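Local coordinates for protein short-chain-enoyl-CoA hydratase (Clostridium acetobutylicum, PDB 5Z7R) that catalyses the reversible hydration of crotonyl-CoA and other short-chain enoyl-CoA thioesters in butanoate metabolism, at residues M155-A158 against K159-F163; Q132-G136 against L137-P141. All coordinates share one frame; numbering follows the deposited sequence.

Contact 1. Residues M155-A158 against K159-F163; sequences MGMA and KQLIF
Met155 and Lys159 run side by side off one flank of the helix, one turn apart and pointing the same way. The lysine chain is extended beyond CG, and Met155 bends to follow it (chi3 -55°), bringing Met155 CE 3.8 Å from Lys159 NZ and Met155 SD 3.9 Å from Lys159 CE. The methionine's sulfur and methyl thus lie beside the last carbon and the nitrogen of the lysine; that nitrogen's polar partners are in the second subunit, a salt bridge to Asp120 and a hydrogen bond to Asn215. Further round the helix, Met157 lies slantwise over Leu161. Met157 starts off facing away, then curls back through chi2 (-53°) and chi3, so its CE comes to rest 3.7 Å from Leu161 CD1. Gln160 OE1 accepts a hydrogen bond from Asn180 ND2 of the second subunit, which also bonds Gly156 O. Ala158 turns to helix 145-153 of its own chain. Underneath, the backbone bonds are of ordinary length from Lys159 N to Met155 O (3.0 Å), Leu161 N to Met157 O (2.9 Å) and Ile162 N to Ala158 O (2.9 Å), but weak from Gln160 N to Gly156 O (3.3 Å). These i to i+4 pairs are those of a regular alpha-helix, here one that lies at a subunit interface of the crotonase fold.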
loop_
_atom_site.group_PDB
_atom_site.type_symbol
_atom_site.label_atom_id
_atom_site.label_comp_id
_atom_site.label_asym_id
_atom_site.label_seq_id
_atom_site.Cartn_x
_atom_site.Cartn_y
_atom_site.Cartn_z
ATOM N N MET A 155 3.494 -1.718 17.739
ATOM C CA MET A 155 2.753 -0.560 18.175
ATOM C C MET A 155 2.588 -0.396 19.682
ATOM O O MET A 155 2.708 0.712 20.205
ATOM C CB MET A 155 1.407 -0.545 17.497
ATOM C CG MET A 155 1.553 -0.230 16.033
ATOM S SD MET A 155 0.562 1.201 15.607
ATOM C CE MET A 155 -1.076 0.706 16.178
ATOM N N GLY A 156 2.308 -1.479 20.383
ATOM C CA GLY A 156 2.129 -1.378 21.827
ATOM C C GLY A 156 3.262 -0.645 22.490
ATOM O O GLY A 156 3.037 0.261 23.276
ATOM N N MET A 157 4.488 -1.017 22.159
ATOM C CA MET A 157 5.652 -0.504 22.877
ATOM C C MET A 157 6.087 0.873 22.380
ATOM O O MET A 157 6.456 1.734 23.186
ATOM C CB MET A 157 6.853 -1.462 22.796
ATOM C CG MET A 157 6.917 -2.541 23.862
ATOM S SD MET A 157 6.821 -2.050 25.607
ATOM C CE MET A 157 7.750 -0.555 25.665
ATOM N N ALA A 158 6.070 1.076 21.061
ATOM C CA ALA A 158 6.405 2.364 20.475
ATOM C C ALA A 158 5.475 3.429 21.043
ATOM O O ALA A 158 5.943 4.501 21.475
ATOM C CB ALA A 158 6.305 2.302 18.970
ATOM N N LYS A 159 4.176 3.137 21.094
ATOM C CA LYS A 159 3.243 4.098 21.616
ATOM C C LYS A 159 3.478 4.431 23.079
ATOM O O LYS A 159 3.341 5.583 23.506
ATOM C CB LYS A 159 1.798 3.636 21.387
ATOM C CG LYS A 159 1.352 3.779 19.938
ATOM C CD LYS A 159 -0.050 3.228 19.723
ATOM C CE LYS A 159 -0.617 3.714 18.406
ATOM N NZ LYS A 159 -2.093 3.594 18.363
ATOM N N GLN A 160 3.822 3.421 23.865
ATOM C CA GLN A 160 4.107 3.664 25.279
ATOM C C GLN A 160 5.357 4.521 25.449
ATOM O O GLN A 160 5.387 5.436 26.254
ATOM C CB GLN A 160 4.266 2.357 26.051
ATOM C CG GLN A 160 4.229 2.573 27.558
ATOM C CD GLN A 160 4.507 1.316 28.335
ATOM O OE1 GLN A 160 3.675 0.429 28.389
ATOM N NE2 GLN A 160 5.690 1.226 28.928
ATOM N N LEU A 161 6.390 4.200 24.690
ATOM C CA LEU A 161 7.635 4.943 24.759
ATOM C C LEU A 161 7.464 6.408 24.339
ATOM O O LEU A 161 7.990 7.298 24.989
ATOM C CB LEU A 161 8.706 4.253 23.901
ATOM C CG LEU A 161 9.786 3.408 24.607
ATOM C CD1 LEU A 161 9.341 2.728 25.889
ATOM C CD2 LEU A 161 10.327 2.391 23.610
ATOM N N ILE A 162 6.725 6.656 23.269
ATOM C CA ILE A 162 6.536 8.020 22.761
ATOM C C ILE A 162 5.532 8.848 23.544
ATOM O O ILE A 162 5.771 10.025 23.784
ATOM C CB ILE A 162 6.201 8.034 21.264
ATOM C CG1 ILE A 162 7.405 7.578 20.436
ATOM C CG2 ILE A 162 5.886 9.445 20.793
ATOM C CD1 ILE A 162 7.073 7.145 18.998
ATOM N N PHE A 163 4.422 8.263 23.964
ATOM C CA PHE A 163 3.468 9.010 24.775
ATOM C C PHE A 163 3.987 9.296 26.168
ATOM O O PHE A 163 3.718 10.377 26.680
ATOM C CB PHE A 163 2.097 8.329 24.924
ATOM C CG PHE A 163 1.421 7.974 23.634
ATOM C CD1 PHE A 163 1.775 8.557 22.428
ATOM C CD2 PHE A 163 0.385 7.044 23.632
ATOM C CE1 PHE A 163 1.145 8.178 21.246
ATOM C CE2 PHE A 163 -0.251 6.680 22.451
ATOM C CZ PHE A 163 0.126 7.244 21.264
#

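Contact 2. Residues Q132-G136 against L137-P141; sequences QPEVG and LGITP
The carboxylate of Glu134 has Pro141 against one of its faces: Pro141 CA sits 3.9 Å from Glu134 CD and Pro141 CG 4.2 Å from Glu134 OE2, the two side chains passing at an angle. The Gln132 side chain also crosses near Pro141, and Glu114, the other predicted catalytic residue, brings its OE1 close to Glu134 OE1 from helix 111-117. This is the active-site loop of the crotonase fold, with Glu134 the proton acceptor by similarity. Its side chain leaves with CG anti to the carbonyl carbon and then folds at chi2 (88°), which brings the carboxylate over Pro141 instead of letting it run straight out.

The backbone beneath is a 3-10 turn closing in a Schellman motif. Glu134 O takes Leu137 N at 2.8 Å and also a weak, long bond from Ile139 N; a second weak bond joins Gly138 N to Val135 O. Gly138 has the positive phi (73°) that this ending uses to reverse the chain, and Ile139 CG1 then tucks in 3.4 Å from Glu134 O. On the outer side Leu137 CD1 leans back over the turn, 3.4 Å from Pro133 O and 4.0 Å from Pro133 CB. Where the returning chain passes the turn, Val135 CA makes a CH...O contact with Ile139 O at 3.2 Å.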
loop_
_atom_site.group_PDB
_atom_site.type_symbol
_atom_site.label_atom_id
_atom_site.label_comp_id
_atom_site.label_asym_id
_atom_site.label_seq_id
_atom_site.Cartn_x
_atom_site.Cartn_y
_atom_site.Cartn_z
ATOM N N GLN A 132 12.564 8.392 23.682
ATOM C CA GLN A 132 12.043 9.448 22.801
ATOM C C GLN A 132 11.468 10.535 23.687
ATOM O O GLN A 132 10.289 10.526 23.981
ATOM C CB GLN A 132 10.918 8.931 21.888
ATOM C CG GLN A 132 11.326 7.966 20.785
ATOM C CD GLN A 132 12.304 8.538 19.770
ATOM O OE1 GLN A 132 12.442 9.755 19.609
ATOM N NE2 GLN A 132 12.976 7.647 19.059
ATOM N N PRO A 133 12.295 11.511 24.090
ATOM C CA PRO A 133 11.809 12.504 25.054
ATOM C C PRO A 133 10.828 13.523 24.458
ATOM O O PRO A 133 10.192 14.305 25.212
ATOM C CB PRO A 133 13.093 13.219 25.505
ATOM C CG PRO A 133 14.231 12.497 24.898
ATOM C CD PRO A 133 13.694 11.750 23.715
ATOM N N GLU A 134 10.684 13.492 23.132
ATOM C CA GLU A 134 10.166 14.642 22.373
ATOM C C GLU A 134 8.901 15.262 22.943
ATOM O O GLU A 134 8.832 16.467 23.134
ATOM C CB GLU A 134 10.013 14.288 20.914
ATOM C CG GLU A 134 11.365 14.172 20.208
ATOM C CD GLU A 134 12.029 12.804 20.268
ATOM O OE1 GLU A 134 12.945 12.544 19.438
ATOM O OE2 GLU A 134 11.645 11.990 21.138
ATOM N N VAL A 135 7.921 14.445 23.285
ATOM C CA VAL A 135 6.639 14.971 23.760
ATOM C C VAL A 135 6.725 15.746 25.099
ATOM O O VAL A 135 5.850 16.570 25.429
ATOM C CB VAL A 135 5.571 13.840 23.799
ATOM C CG1 VAL A 135 5.816 12.828 24.921
ATOM C CG2 VAL A 135 4.209 14.457 23.988
ATOM N N GLY A 136 7.769 15.485 25.885
ATOM C CA GLY A 136 8.048 16.342 27.052
ATOM C C GLY A 136 8.411 17.780 26.670
ATOM O O GLY A 136 8.236 18.704 27.471
ATOM N N LEU A 137 8.939 17.942 25.453
ATOM C CA LEU A 137 9.338 19.241 24.890
ATOM C C LEU A 137 8.290 19.869 23.925
ATOM O O LEU A 137 8.569 20.854 23.230
ATOM C CB LEU A 137 10.712 19.107 24.200
ATOM C CG LEU A 137 11.774 18.398 25.080
ATOM C CD1 LEU A 137 12.099 17.008 24.576
ATOM C CD2 LEU A 137 13.078 19.154 25.168
ATOM N N GLY A 138 7.081 19.315 23.910
ATOM C CA GLY A 138 6.006 19.842 23.105
ATOM C C GLY A 138 6.159 19.579 21.629
ATOM O O GLY A 138 5.521 20.247 20.828
ATOM N N ILE A 139 6.985 18.597 21.286
ATOM C CA ILE A 139 7.106 18.104 19.918
ATOM C C ILE A 139 6.928 16.587 19.791
ATOM O O ILE A 139 7.078 15.847 20.752
ATOM C CB ILE A 139 8.498 18.414 19.299
ATOM C CG1 ILE A 139 9.642 18.157 20.292
ATOM C CG2 ILE A 139 8.573 19.841 18.771
ATOM C CD1 ILE A 139 10.959 18.077 19.566
ATOM N N THR A 140 6.628 16.140 18.568
ATOM C CA THR A 140 6.671 14.726 18.218
ATOM C C THR A 140 8.102 14.431 17.843
ATOM O O THR A 140 8.847 15.340 17.553
ATOM C CB THR A 140 5.872 14.416 16.937
ATOM O OG1 THR A 140 6.549 14.978 15.805
ATOM C CG2 THR A 140 4.461 14.979 17.014
ATOM N N PRO A 141 8.462 13.154 17.803
ATOM C CA PRO A 141 9.691 12.799 17.144
ATOM C C PRO A 141 9.756 13.470 15.767
ATOM O O PRO A 141 8.742 13.593 15.112
ATOM C CB PRO A 141 9.599 11.269 17.053
ATOM C CG PRO A 141 8.813 10.894 18.301
ATOM C CD PRO A 141 7.824 11.996 18.476
#

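In the fold
Both contacts are largely buried, and both belong to the part of the chain that follows strand 129-131: contact 2 is the loop that holds the probable proton-acceptor glutamate, contact 1 a helix packed behind it. They meet directly, with Ile162 CG2 4.0 Å from Pro141 CD and Ile162 CG1 4.0 Å from Gln132 CG, so the helix backs the active-site loop. Contact 1 depends on regular helical bonds, with methionines lying against a lysine and a leucine; contact 2 depends on a 3-10 turn with one good and two weak bonds, beside an acid and Pro141. Each also reaches the second subunit, contact 1 through polar side chains, contact 2 through Val135 backbone bonds and apolar packing.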